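Local coordinates for protein xyloglucan-specific endo-beta-1,4-glucanase BoGH9A (Bacteroides ovatus, PDB 6DHT) that hydrolyses internal beta-1,4-glucosidic linkages in the backbone of xyloglucan, releasing xyloglucan oligosaccharides during breakdown of this plant polysaccharide by a gut bacterium, at residues 70-75 with 533-538; 105-110 with 559-564; 426-431 with 438-443; 434-437 with 442-445; 473-478 with 483-488. All coordinates share one frame; numbering follows the deposited sequence.

Interaction 1 of 5, residues 70-75 with 533-538; sequences KTRTTL and PDESYV
K70 reaches E535 with its ammonium group and makes the one direct bond of this contact. K70 NZ donates to E535 OE2 at 2.7 Å, a salt bridge. The donor sits above the carboxylate plane, 40° out of it. The two extended chains come from opposite directions. At this more exposed end a water links K70 NZ to E535 OE1. R72 runs beside K70, whose CB lies over one face of the guanidinium group. The strand 72-76 that carries R72 belongs to the N-terminal Ig-like domain. D534 and E535 sit in a short 3-10 segment of the glycosyl hydrolase family 9 domain, so the contact joins the two domains. The tight part is the direct salt bridge. Beside it R72 meets the acids more loosely, through water, although R72 and D534 are buried. R72 NH1 stops 4.1 Å from E535 OE2, beyond salt-bridge range, and the two planes are turned 75° apart. One water accepts from R72 NH1 and donates to both D534 OD1 and E535 OE2. Another accepts from R72 NH2 and donates to D534 OD2. D36 pairs with both basic side chains, at K70 NZ and R72 NE, and W67 NE1 bonds D534 OD1. A methionine in place of K70 would probably leave E535 OE2 without its direct cationic mate, and D36 with R72 alone of the two. The R72 chain bends at chi2 (64°), which turns its guanidinium group toward the two acids.

Interaction 2 of 5, residues 105-110 with 559-564; sequences SPLADA and ALASSL
A561 sets its methyl group against L107 and A108, where the two helices come together. A561 CB lies 3.9 Å from L107 CD2 and equally close to A108 CA. The alanine methyls, A108 CB and A561 CB, are 4.1 Å apart. L107 reaches across because its CG stands anti to the backbone N (chi1 174°), and CD2 then rests beside the A561 methyl. One residue on, S562 meets the A108 methyl. S562 OG is 3.8 Å from A108 CB, a plain van der Waals touch. The hydroxyl is bonded to V558 O, one turn back in its own helix. A water donates to S562 OG at 2.8 Å and also to A108 O, so it bridges the two helices. Small residues let the backbones draw near: the CA atoms of A108 and A561 are 5.0 Å apart, and the local axes approach to 8.3 Å. Y196 of helix 194-199 packs on both A108 and S562. M471 of helix 461-474 lies against L107. The segments run roughly antiparallel, with 140° between their directions. They join the first and last helices of the catalytic domain, whose helical fold is the (alpha/alpha)6 barrel of glycosyl hydrolase family 9.

Interaction 3 of 5, residues 426-431 with 438-443; sequences APYGND and GCLAEK
Y428 sets its ring against the start of helix 439-458 and touches three side chains there. The hydroxyl end meets C439, with Y428 OH 3.2 Å from C439 SG. L440 approaches beside it at about a right angle, and its CD2 is 4.1 Å from Y428 CE2. Along another part of the ring, K443 CG comes to the edge, near the ring plane, 3.9 Å from Y428 CD1. The aliphatic part of the lysine thus does the touching. With CG anti to the backbone N (chi1 175°), the tyrosine ring reaches from its loop toward the helix. The loop leads into the helix through G438, the N-cap residue, and a wider pi-type turn follows at 440-443. G438 O accepts from E442 N at 2.9 Å. D434 supplies the next shell. Its carbonyl oxygen bonds Y428 OH, and its OD2 takes the backbone N-H groups of G429 and D431. The same aspartate pairs with K443 NZ. N470 OD1 holds the backbone N of Y428, while Y473, also from helix 461-474, meets the tyrosine ring edge-to-face.

Interaction 4 of 5, residues 434-437 with 442-445; sequences DFFW and EKCM
The loop leading into helix 439-458 folds back on its opening turns, where a wider pi-type turn spans 442-445. D434 and F436 of the loop meet K443 and E442 of the helix. The site borders the active-site region of this glycosyl hydrolase family 9 domain: the W437 side chain is about 4 Å from that of E548, the predicted proton donor. K443 NZ donates to D434 OD1 at 2.7 Å, a salt bridge that meets the oxygen nearly along its C-O axis. The extended lysine chain brings its CE to 3.4 Å from the same oxygen. D434 OD2 is held within the loop, so both oxygens are gripped. A leucine in place of K443 would probably leave D434 OD1 without this cationic partner and free the aspartate from its tie to the helix. F436 touches both helix residues with the outer end of its ring. Its CZ is 4.0 Å from K443 CB, and the two side chains cross at about a right angle. F436 CG takes the position between backbone N and carbonyl carbon (chi1 59°), which turns the ring toward the helix. E442 CD lies at the ring edge, 3.5 Å from F436 CE1, with ring and carboxylate planes 60° apart. Also at that ring's edge and in its plane, a water donates to W437 O and to E442 OE1, at 2.7 Å from each.

Interaction 5 of 5, residues 473-478 with 483-488; sequences YILGRN and CYVTGL
L475 and C483 fit against each other just past the end of helix 461-474. L475 CD2 rests on C483 SG at 3.8 Å, and the C483 CB sits over the L475 carbonyl oxygen at 3.6 Å. V485 adds its CG2 methyl as a bump between two neighbours, 4.3 Å from I474 CD1 and 4.4 Å from L475 CD2. The backbone fixes this fit. Y484 N donates to I474 O, the last helical residue, at 2.9 Å and nearly straight (173°). C483 CA-H also points at that oxygen, a weaker contact. The Y484 ring then lies across from N478, whose amide is tilted 38° from it. N478 ND2 comes to 3.3 Å from Y484 CE2, obliquely to the ring. Hydrogen bonds fix the amide: ND2 donates to Y473 O at 2.9 Å, with the acceptor in the amide plane, and bonds F482 O, while OD1 takes the N-H groups of T480 and G481. N478 CB lies over one face of the Y473 ring, toward its rim. A water spans Y473 OH and Y484 OH, and T480 OG1 also bonds the latter. The contact is buried where the catalytic domain meets Q22 of the N-terminal domain, among three further helices: L107 of helix 105-117 packs on L475 and V485, L440 of helix 439-458 on Y484, and L557 of helix 551-567 on I474 and V485.

From the N terminus, segment 70-75 opens interaction 1, which closes only at 533-538 and ties the Ig-like domain to the catalytic domain. Segment 105-110 opens interaction 2, closed near the C terminus at 559-564, so these two long loops cross. Interactions 3, 4 and 5 nest inside both. Interactions 3 and 4 end on the same part of helix 439-458, sharing E442 and K443. Interaction 5 follows in series, at the end of helix 461-474. It touches interaction 3 where L440 meets Y484, interaction 2 through L107, and interaction 1 through Y537. F435 brings interaction 4 against D534 of interaction 1, and M445 brings it against L560 of interaction 2.

Interaction 1 of 5, residues 70-75 with 533-538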
# COMPACT_ATOMS: atom_id res chain seq x y z
N LYS A 70 -29.83 -9.92 1.01
CA LYS A 70 -29.84 -9.55 -0.40
C LYS A 70 -29.42 -10.74 -1.25
O LYS A 70 -28.50 -11.48 -0.88
CB LYS A 70 -28.86 -8.40 -0.68
CG LYS A 70 -29.24 -7.02 -0.18
CD LYS A 70 -28.01 -6.12 -0.24
CE LYS A 70 -28.33 -4.67 0.01
NZ LYS A 70 -27.10 -3.83 -0.09
N THR A 71 -30.07 -10.91 -2.40
CA THR A 71 -29.68 -11.90 -3.38
C THR A 71 -28.70 -11.25 -4.34
O THR A 71 -29.03 -10.29 -5.03
CB THR A 71 -30.88 -12.41 -4.21
OG1 THR A 71 -31.79 -13.13 -3.36
CG2 THR A 71 -30.44 -13.35 -5.33
N ARG A 72 -27.48 -11.78 -4.39
CA ARG A 72 -26.47 -11.27 -5.30
C ARG A 72 -26.38 -12.19 -6.52
O ARG A 72 -26.15 -13.38 -6.37
CB ARG A 72 -25.13 -11.20 -4.57
CG ARG A 72 -24.90 -9.93 -3.80
CD ARG A 72 -25.87 -9.67 -2.64
NE ARG A 72 -25.51 -8.42 -1.99
CZ ARG A 72 -24.88 -8.30 -0.82
NH1 ARG A 72 -24.52 -7.11 -0.37
NH2 ARG A 72 -24.60 -9.37 -0.08
N THR A 73 -26.52 -11.63 -7.72
CA THR A 73 -26.54 -12.43 -8.94
C THR A 73 -25.29 -12.17 -9.77
O THR A 73 -24.98 -11.03 -10.10
CB THR A 73 -27.80 -12.11 -9.80
OG1 THR A 73 -28.96 -12.24 -8.97
CG2 THR A 73 -27.91 -13.03 -11.00
N THR A 74 -24.59 -13.24 -10.13
CA THR A 74 -23.37 -13.14 -10.90
C THR A 74 -23.65 -13.13 -12.39
O THR A 74 -24.39 -13.98 -12.91
CB THR A 74 -22.46 -14.31 -10.52
OG1 THR A 74 -22.07 -14.14 -9.16
CG2 THR A 74 -21.22 -14.39 -11.43
N LEU A 75 -23.06 -12.15 -13.07
CA LEU A 75 -23.15 -12.00 -14.51
C LEU A 75 -21.77 -12.19 -15.11
O LEU A 75 -20.90 -11.33 -14.93
CB LEU A 75 -23.64 -10.59 -14.83
CG LEU A 75 -24.80 -10.08 -13.97
CD1 LEU A 75 -25.20 -8.69 -14.42
CD2 LEU A 75 -26.04 -11.02 -14.02
N PRO A 533 -21.57 -5.58 7.86
CA PRO A 533 -20.18 -5.11 8.01
C PRO A 533 -19.58 -4.55 6.73
O PRO A 533 -18.79 -3.60 6.84
CB PRO A 533 -19.41 -6.38 8.41
CG PRO A 533 -20.38 -7.34 8.80
CD PRO A 533 -21.67 -7.02 8.13
N ASP A 534 -19.94 -5.10 5.57
CA ASP A 534 -19.37 -4.65 4.29
C ASP A 534 -20.01 -3.36 3.77
O ASP A 534 -19.64 -2.84 2.71
CB ASP A 534 -19.36 -5.77 3.24
CG ASP A 534 -20.72 -6.39 2.97
OD1 ASP A 534 -21.69 -6.11 3.71
OD2 ASP A 534 -20.82 -7.17 2.01
N GLU A 535 -20.97 -2.84 4.53
CA GLU A 535 -21.64 -1.60 4.19
C GLU A 535 -21.37 -0.51 5.24
O GLU A 535 -21.92 0.60 5.16
CB GLU A 535 -23.14 -1.86 4.05
CG GLU A 535 -23.50 -2.83 2.92
CD GLU A 535 -25.01 -3.06 2.80
OE1 GLU A 535 -25.78 -2.35 3.47
OE2 GLU A 535 -25.40 -3.96 2.03
N SER A 536 -20.53 -0.82 6.23
CA SER A 536 -20.18 0.11 7.29
C SER A 536 -19.12 1.12 6.84
O SER A 536 -18.05 1.20 7.42
CB SER A 536 -19.68 -0.61 8.53
OG SER A 536 -20.70 -1.45 9.04
N TYR A 537 -19.49 1.91 5.84
CA TYR A 537 -18.60 2.87 5.21
C TYR A 537 -19.39 4.18 5.03
O TYR A 537 -20.53 4.14 4.58
CB TYR A 537 -18.11 2.32 3.83
CG TYR A 537 -17.44 3.40 3.01
CD1 TYR A 537 -16.16 3.83 3.33
CD2 TYR A 537 -18.10 4.03 1.97
CE1 TYR A 537 -15.57 4.85 2.65
CE2 TYR A 537 -17.52 5.08 1.29
CZ TYR A 537 -16.24 5.46 1.63
OH TYR A 537 -15.64 6.53 0.99
N VAL A 538 -18.77 5.28 5.39
CA VAL A 538 -19.31 6.61 5.13
C VAL A 538 -18.26 7.51 4.49
O VAL A 538 -17.15 7.64 4.97
CB VAL A 538 -19.85 7.31 6.44
CG1 VAL A 538 -21.12 6.63 6.89
CG2 VAL A 538 -18.82 7.31 7.55
O HOH W 1 -28.46 -2.30 2.03
O HOH W 2 -22.27 -9.43 1.62
O HOH W 3 -24.07 -6.46 2.29

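Interaction 2 of 5, residues 105-110 with 559-564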
# COMPACT_ATOMS: atom_id res chain seq x y z
N SER A 105 -3.58 0.91 -15.73
CA SER A 105 -2.40 1.76 -15.75
C SER A 105 -2.66 3.12 -15.10
O SER A 105 -1.83 3.59 -14.30
CB SER A 105 -1.87 1.90 -17.18
OG SER A 105 -0.75 2.76 -17.22
N PRO A 106 -3.82 3.76 -15.39
CA PRO A 106 -4.05 5.05 -14.71
C PRO A 106 -4.17 4.90 -13.20
O PRO A 106 -3.78 5.81 -12.48
CB PRO A 106 -5.35 5.55 -15.33
CG PRO A 106 -5.41 4.86 -16.67
CD PRO A 106 -4.82 3.51 -16.43
N LEU A 107 -4.69 3.77 -12.74
CA LEU A 107 -4.77 3.48 -11.31
C LEU A 107 -3.37 3.32 -10.70
O LEU A 107 -3.05 3.93 -9.68
CB LEU A 107 -5.63 2.23 -11.10
CG LEU A 107 -5.71 1.71 -9.66
CD1 LEU A 107 -6.48 2.68 -8.77
CD2 LEU A 107 -6.36 0.40 -9.62
N ALA A 108 -2.53 2.51 -11.33
CA ALA A 108 -1.19 2.29 -10.83
C ALA A 108 -0.41 3.60 -10.76
O ALA A 108 0.26 3.88 -9.77
CB ALA A 108 -0.45 1.29 -11.71
N ASP A 109 -0.54 4.43 -11.78
CA ASP A 109 0.16 5.70 -11.84
C ASP A 109 -0.37 6.66 -10.80
O ASP A 109 0.41 7.32 -10.10
CB ASP A 109 0.03 6.33 -13.24
CG ASP A 109 0.82 5.58 -14.32
OD1 ASP A 109 1.45 4.55 -14.04
OD2 ASP A 109 0.77 6.04 -15.48
N ALA A 110 -1.69 6.75 -10.69
CA ALA A 110 -2.28 7.65 -9.69
C ALA A 110 -1.92 7.26 -8.24
O ALA A 110 -1.66 8.12 -7.40
CB ALA A 110 -3.79 7.71 -9.84
N ALA A 559 1.36 -1.64 -5.10
CA ALA A 559 1.85 -3.02 -5.26
C ALA A 559 0.93 -3.85 -6.14
O ALA A 559 1.40 -4.48 -7.10
CB ALA A 559 2.05 -3.69 -3.91
N LEU A 560 -0.36 -3.86 -5.83
CA LEU A 560 -1.27 -4.75 -6.57
C LEU A 560 -1.60 -4.18 -7.94
O LEU A 560 -1.57 -4.91 -8.93
CB LEU A 560 -2.57 -5.06 -5.79
CG LEU A 560 -3.35 -6.21 -6.44
CD1 LEU A 560 -2.54 -7.52 -6.60
CD2 LEU A 560 -4.61 -6.45 -5.64
N ALA A 561 -1.92 -2.90 -8.03
CA ALA A 561 -2.30 -2.35 -9.33
C ALA A 561 -1.15 -2.44 -10.35
O ALA A 561 -1.38 -2.72 -11.52
CB ALA A 561 -2.74 -0.93 -9.19
N SER A 562 0.08 -2.14 -9.90
CA SER A 562 1.22 -2.15 -10.81
C SER A 562 1.49 -3.55 -11.28
O SER A 562 1.72 -3.76 -12.48
CB SER A 562 2.46 -1.63 -10.14
OG SER A 562 2.25 -0.30 -9.64
N SER A 563 1.51 -4.51 -10.37
CA SER A 563 1.79 -5.89 -10.76
C SER A 563 0.70 -6.49 -11.65
O SER A 563 1.01 -7.18 -12.62
CB SER A 563 2.07 -6.77 -9.55
OG SER A 563 0.96 -6.90 -8.69
N LEU A 564 -0.57 -6.21 -11.36
CA LEU A 564 -1.65 -6.72 -12.21
C LEU A 564 -1.60 -6.09 -13.60
O LEU A 564 -1.87 -6.77 -14.61
CB LEU A 564 -3.02 -6.47 -11.57
CG LEU A 564 -3.35 -7.27 -10.32
CD1 LEU A 564 -4.73 -6.93 -9.82
CD2 LEU A 564 -3.19 -8.79 -10.51
O HOH W 4 2.79 2.49 -9.76

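Interaction 3 of 5, residues 426-431 with 438-443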
# COMPACT_ATOMS: atom_id res chain seq x y z
N ALA A 426 -15.08 -13.14 -5.28
CA ALA A 426 -13.68 -12.82 -4.92
C ALA A 426 -13.31 -13.49 -3.63
O ALA A 426 -14.15 -13.73 -2.78
CB ALA A 426 -13.46 -11.31 -4.78
N PRO A 427 -12.01 -13.75 -3.44
CA PRO A 427 -11.62 -14.33 -2.15
C PRO A 427 -11.93 -13.43 -0.96
O PRO A 427 -12.28 -13.90 0.12
CB PRO A 427 -10.11 -14.51 -2.29
CG PRO A 427 -9.80 -14.45 -3.69
CD PRO A 427 -10.90 -13.74 -4.41
N TYR A 428 -11.78 -12.13 -1.17
CA TYR A 428 -12.05 -11.14 -0.14
C TYR A 428 -13.52 -10.70 -0.15
O TYR A 428 -14.09 -10.46 -1.21
CB TYR A 428 -11.16 -9.91 -0.37
CG TYR A 428 -11.49 -8.81 0.61
CD1 TYR A 428 -10.94 -8.79 1.89
CD2 TYR A 428 -12.39 -7.80 0.30
CE1 TYR A 428 -11.26 -7.81 2.80
CE2 TYR A 428 -12.71 -6.82 1.21
CZ TYR A 428 -12.16 -6.83 2.47
OH TYR A 428 -12.46 -5.84 3.39
N GLY A 429 -14.12 -10.61 1.04
CA GLY A 429 -15.36 -9.88 1.22
C GLY A 429 -16.55 -10.70 1.65
O GLY A 429 -17.64 -10.15 1.69
N ASN A 430 -16.35 -11.97 1.98
CA ASN A 430 -17.47 -12.82 2.39
C ASN A 430 -17.35 -13.38 3.80
O ASN A 430 -18.07 -14.33 4.17
CB ASN A 430 -17.68 -13.96 1.40
CG ASN A 430 -19.12 -14.47 1.39
OD1 ASN A 430 -20.07 -13.70 1.51
ND2 ASN A 430 -19.27 -15.77 1.26
N ASP A 431 -16.47 -12.79 4.59
CA ASP A 431 -16.34 -13.11 6.01
C ASP A 431 -16.43 -11.81 6.78
O ASP A 431 -15.78 -10.83 6.41
CB ASP A 431 -14.99 -13.79 6.26
CG ASP A 431 -14.87 -14.36 7.67
OD1 ASP A 431 -15.09 -13.64 8.66
OD2 ASP A 431 -14.54 -15.56 7.78
N GLY A 438 -8.90 -0.05 7.73
CA GLY A 438 -7.88 -0.18 6.70
C GLY A 438 -7.96 -1.49 5.95
O GLY A 438 -7.04 -1.84 5.20
N CYS A 439 -9.06 -2.22 6.10
CA CYS A 439 -9.14 -3.57 5.55
C CYS A 439 -8.96 -3.65 4.05
O CYS A 439 -8.51 -4.67 3.54
CB CYS A 439 -10.47 -4.23 5.90
SG CYS A 439 -11.96 -3.36 5.32
N LEU A 440 -9.32 -2.62 3.30
CA LEU A 440 -9.24 -2.73 1.85
C LEU A 440 -7.80 -2.86 1.41
O LEU A 440 -7.52 -3.56 0.44
CB LEU A 440 -9.90 -1.56 1.14
CG LEU A 440 -11.41 -1.47 1.39
CD1 LEU A 440 -11.94 -0.27 0.62
CD2 LEU A 440 -12.18 -2.71 0.99
N ALA A 441 -6.89 -2.20 2.13
CA ALA A 441 -5.46 -2.35 1.84
C ALA A 441 -4.89 -3.56 2.57
O ALA A 441 -4.23 -4.41 1.95
CB ALA A 441 -4.71 -1.11 2.24
N GLU A 442 -5.09 -3.61 3.88
CA GLU A 442 -4.44 -4.60 4.74
C GLU A 442 -4.82 -6.01 4.42
O GLU A 442 -3.98 -6.92 4.55
CB GLU A 442 -4.77 -4.37 6.22
CG GLU A 442 -3.85 -5.17 7.17
CD GLU A 442 -4.18 -5.02 8.68
OE1 GLU A 442 -4.25 -3.89 9.18
OE2 GLU A 442 -4.33 -6.05 9.36
N LYS A 443 -6.07 -6.23 4.05
CA LYS A 443 -6.52 -7.55 3.71
C LYS A 443 -6.80 -7.70 2.23
O LYS A 443 -6.21 -8.55 1.59
CB LYS A 443 -7.71 -7.99 4.55
CG LYS A 443 -7.99 -9.46 4.39
CD LYS A 443 -8.82 -10.01 5.50
CE LYS A 443 -8.83 -11.51 5.41
NZ LYS A 443 -9.80 -12.09 6.37

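Interaction 4 of 5, residues 434-437 with 442-445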
# COMPACT_ATOMS: atom_id res chain seq x y z
N ASP A 434 -13.45 -9.79 7.64
CA ASP A 434 -12.73 -9.12 6.55
C ASP A 434 -12.80 -7.60 6.67
O ASP A 434 -12.14 -6.90 5.90
CB ASP A 434 -13.35 -9.47 5.20
CG ASP A 434 -13.12 -10.91 4.79
OD1 ASP A 434 -12.27 -11.58 5.42
OD2 ASP A 434 -13.77 -11.35 3.81
N PHE A 435 -13.62 -7.10 7.59
CA PHE A 435 -13.90 -5.67 7.69
C PHE A 435 -13.45 -5.06 9.00
O PHE A 435 -13.85 -5.49 10.07
CB PHE A 435 -15.38 -5.44 7.42
CG PHE A 435 -15.83 -6.12 6.17
CD1 PHE A 435 -15.50 -5.59 4.94
CD2 PHE A 435 -16.52 -7.32 6.23
CE1 PHE A 435 -15.85 -6.23 3.78
CE2 PHE A 435 -16.89 -7.96 5.06
CZ PHE A 435 -16.53 -7.43 3.83
N PHE A 436 -12.61 -4.03 8.89
CA PHE A 436 -11.90 -3.45 10.00
C PHE A 436 -11.12 -2.26 9.47
O PHE A 436 -11.14 -2.02 8.27
CB PHE A 436 -10.95 -4.48 10.66
CG PHE A 436 -9.89 -5.06 9.73
CD1 PHE A 436 -8.65 -4.47 9.62
CD2 PHE A 436 -10.14 -6.22 9.02
CE1 PHE A 436 -7.69 -4.99 8.79
CE2 PHE A 436 -9.18 -6.76 8.17
CZ PHE A 436 -7.95 -6.15 8.07
N TRP A 437 -10.45 -1.52 10.35
CA TRP A 437 -9.77 -0.29 9.96
C TRP A 437 -8.71 -0.58 8.93
O TRP A 437 -7.75 -1.28 9.21
CB TRP A 437 -9.11 0.36 11.17
CG TRP A 437 -8.64 1.77 10.99
CD1 TRP A 437 -9.41 2.87 10.64
CD2 TRP A 437 -7.33 2.27 11.23
NE1 TRP A 437 -8.63 3.99 10.63
CE2 TRP A 437 -7.35 3.66 10.99
CE3 TRP A 437 -6.12 1.66 11.59
CZ2 TRP A 437 -6.23 4.46 11.12
CZ3 TRP A 437 -4.99 2.46 11.72
CH2 TRP A 437 -5.06 3.84 11.49
N GLU A 442 -5.09 -3.61 3.88
CA GLU A 442 -4.44 -4.60 4.74
C GLU A 442 -4.82 -6.01 4.42
O GLU A 442 -3.98 -6.92 4.55
CB GLU A 442 -4.77 -4.37 6.22
CG GLU A 442 -3.85 -5.17 7.17
CD GLU A 442 -4.18 -5.02 8.68
OE1 GLU A 442 -4.25 -3.89 9.18
OE2 GLU A 442 -4.33 -6.05 9.36
N LYS A 443 -6.07 -6.23 4.05
CA LYS A 443 -6.52 -7.55 3.71
C LYS A 443 -6.80 -7.70 2.23
O LYS A 443 -6.21 -8.55 1.59
CB LYS A 443 -7.71 -7.99 4.55
CG LYS A 443 -7.99 -9.46 4.39
CD LYS A 443 -8.82 -10.01 5.50
CE LYS A 443 -8.83 -11.51 5.41
NZ LYS A 443 -9.80 -12.09 6.37
N CYS A 444 -7.68 -6.90 1.65
CA CYS A 444 -8.04 -7.15 0.25
C CYS A 444 -6.83 -7.00 -0.70
O CYS A 444 -6.51 -7.91 -1.46
CB CYS A 444 -9.20 -6.25 -0.16
SG CYS A 444 -9.89 -6.62 -1.77
N MET A 445 -6.18 -5.84 -0.66
CA MET A 445 -5.04 -5.63 -1.54
C MET A 445 -3.90 -6.59 -1.21
O MET A 445 -3.32 -7.20 -2.10
CB MET A 445 -4.50 -4.20 -1.46
CG MET A 445 -5.31 -3.14 -2.13
SD MET A 445 -5.47 -3.27 -3.89
CE MET A 445 -7.01 -4.19 -4.02
O HOH W 5 -5.64 -2.16 10.66

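Interaction 5 of 5, residues 473-478 with 483-488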
# COMPACT_ATOMS: atom_id res chain seq x y z
N TYR A 473 -13.08 -6.00 -6.65
CA TYR A 473 -13.82 -5.65 -5.44
C TYR A 473 -13.58 -4.20 -5.04
O TYR A 473 -14.55 -3.45 -4.81
CB TYR A 473 -13.49 -6.59 -4.26
CG TYR A 473 -14.36 -6.37 -3.05
CD1 TYR A 473 -14.12 -5.33 -2.17
CD2 TYR A 473 -15.45 -7.18 -2.80
CE1 TYR A 473 -14.92 -5.09 -1.08
CE2 TYR A 473 -16.25 -6.96 -1.71
CZ TYR A 473 -15.98 -5.92 -0.85
OH TYR A 473 -16.81 -5.68 0.23
N ILE A 474 -12.34 -3.76 -4.91
CA ILE A 474 -12.17 -2.38 -4.48
C ILE A 474 -12.55 -1.37 -5.54
O ILE A 474 -12.79 -0.21 -5.18
CB ILE A 474 -10.78 -2.05 -3.95
CG1 ILE A 474 -9.79 -2.05 -5.08
CG2 ILE A 474 -10.36 -2.97 -2.76
CD1 ILE A 474 -8.60 -1.20 -4.77
N LEU A 475 -12.60 -1.77 -6.81
CA LEU A 475 -12.94 -0.86 -7.89
C LEU A 475 -14.44 -0.78 -8.21
O LEU A 475 -14.84 -0.15 -9.18
CB LEU A 475 -12.10 -1.17 -9.14
CG LEU A 475 -10.59 -1.04 -8.94
CD1 LEU A 475 -9.91 -1.51 -10.20
CD2 LEU A 475 -10.20 0.38 -8.57
N GLY A 476 -15.25 -1.43 -7.38
CA GLY A 476 -16.70 -1.24 -7.45
C GLY A 476 -17.54 -2.48 -7.27
O GLY A 476 -18.77 -2.37 -7.07
N ARG A 477 -16.97 -3.66 -7.40
CA ARG A 477 -17.76 -4.88 -7.32
C ARG A 477 -17.91 -5.30 -5.87
O ARG A 477 -17.28 -6.25 -5.42
CB ARG A 477 -17.17 -6.00 -8.18
CG ARG A 477 -18.16 -7.14 -8.31
CD ARG A 477 -17.70 -8.15 -9.30
NE ARG A 477 -16.62 -8.94 -8.75
CZ ARG A 477 -15.67 -9.52 -9.47
NH1 ARG A 477 -15.64 -9.32 -10.78
NH2 ARG A 477 -14.72 -10.23 -8.89
N ASN A 478 -18.77 -4.58 -5.14
CA ASN A 478 -18.85 -4.73 -3.70
C ASN A 478 -20.23 -4.28 -3.17
O ASN A 478 -21.11 -3.87 -3.96
CB ASN A 478 -17.70 -3.94 -3.05
CG ASN A 478 -17.80 -2.45 -3.34
OD1 ASN A 478 -18.85 -1.84 -3.10
ND2 ASN A 478 -16.74 -1.86 -3.87
N CYS A 483 -16.12 2.69 -5.95
CA CYS A 483 -14.72 2.50 -6.28
C CYS A 483 -13.99 3.25 -5.19
O CYS A 483 -14.12 4.47 -5.11
CB CYS A 483 -14.42 3.09 -7.63
SG CYS A 483 -12.66 3.21 -8.00
N TYR A 484 -13.26 2.54 -4.35
CA TYR A 484 -12.73 3.10 -3.11
C TYR A 484 -11.41 3.86 -3.25
O TYR A 484 -10.68 4.03 -2.29
CB TYR A 484 -12.57 1.99 -2.05
CG TYR A 484 -13.85 1.39 -1.48
CD1 TYR A 484 -14.59 2.10 -0.54
CD2 TYR A 484 -14.24 0.12 -1.81
CE1 TYR A 484 -15.70 1.54 0.03
CE2 TYR A 484 -15.37 -0.47 -1.25
CZ TYR A 484 -16.10 0.26 -0.33
OH TYR A 484 -17.22 -0.30 0.26
N VAL A 485 -11.13 4.37 -4.44
CA VAL A 485 -9.92 5.12 -4.71
C VAL A 485 -10.33 6.51 -5.19
O VAL A 485 -11.08 6.64 -6.17
CB VAL A 485 -9.08 4.46 -5.81
CG1 VAL A 485 -7.80 5.26 -6.02
CG2 VAL A 485 -8.70 3.03 -5.42
N THR A 486 -9.83 7.54 -4.54
CA THR A 486 -10.21 8.91 -4.90
C THR A 486 -9.84 9.24 -6.34
O THR A 486 -8.78 8.84 -6.84
CB THR A 486 -9.58 9.97 -3.97
OG1 THR A 486 -8.16 9.90 -4.03
CG2 THR A 486 -9.99 9.76 -2.52
N GLY A 487 -10.73 9.95 -7.03
CA GLY A 487 -10.42 10.44 -8.36
C GLY A 487 -10.59 9.45 -9.49
O GLY A 487 -10.36 9.81 -10.64
N LEU A 488 -10.99 8.22 -9.19
CA LEU A 488 -11.13 7.21 -10.24
C LEU A 488 -12.49 6.54 -10.20
O LEU A 488 -13.20 6.63 -9.21
CB LEU A 488 -10.05 6.17 -10.09
CG LEU A 488 -8.65 6.71 -10.39
CD1 LEU A 488 -7.68 5.68 -9.97
CD2 LEU A 488 -8.45 7.06 -11.86
O HOH W 6 -17.98 -3.02 0.46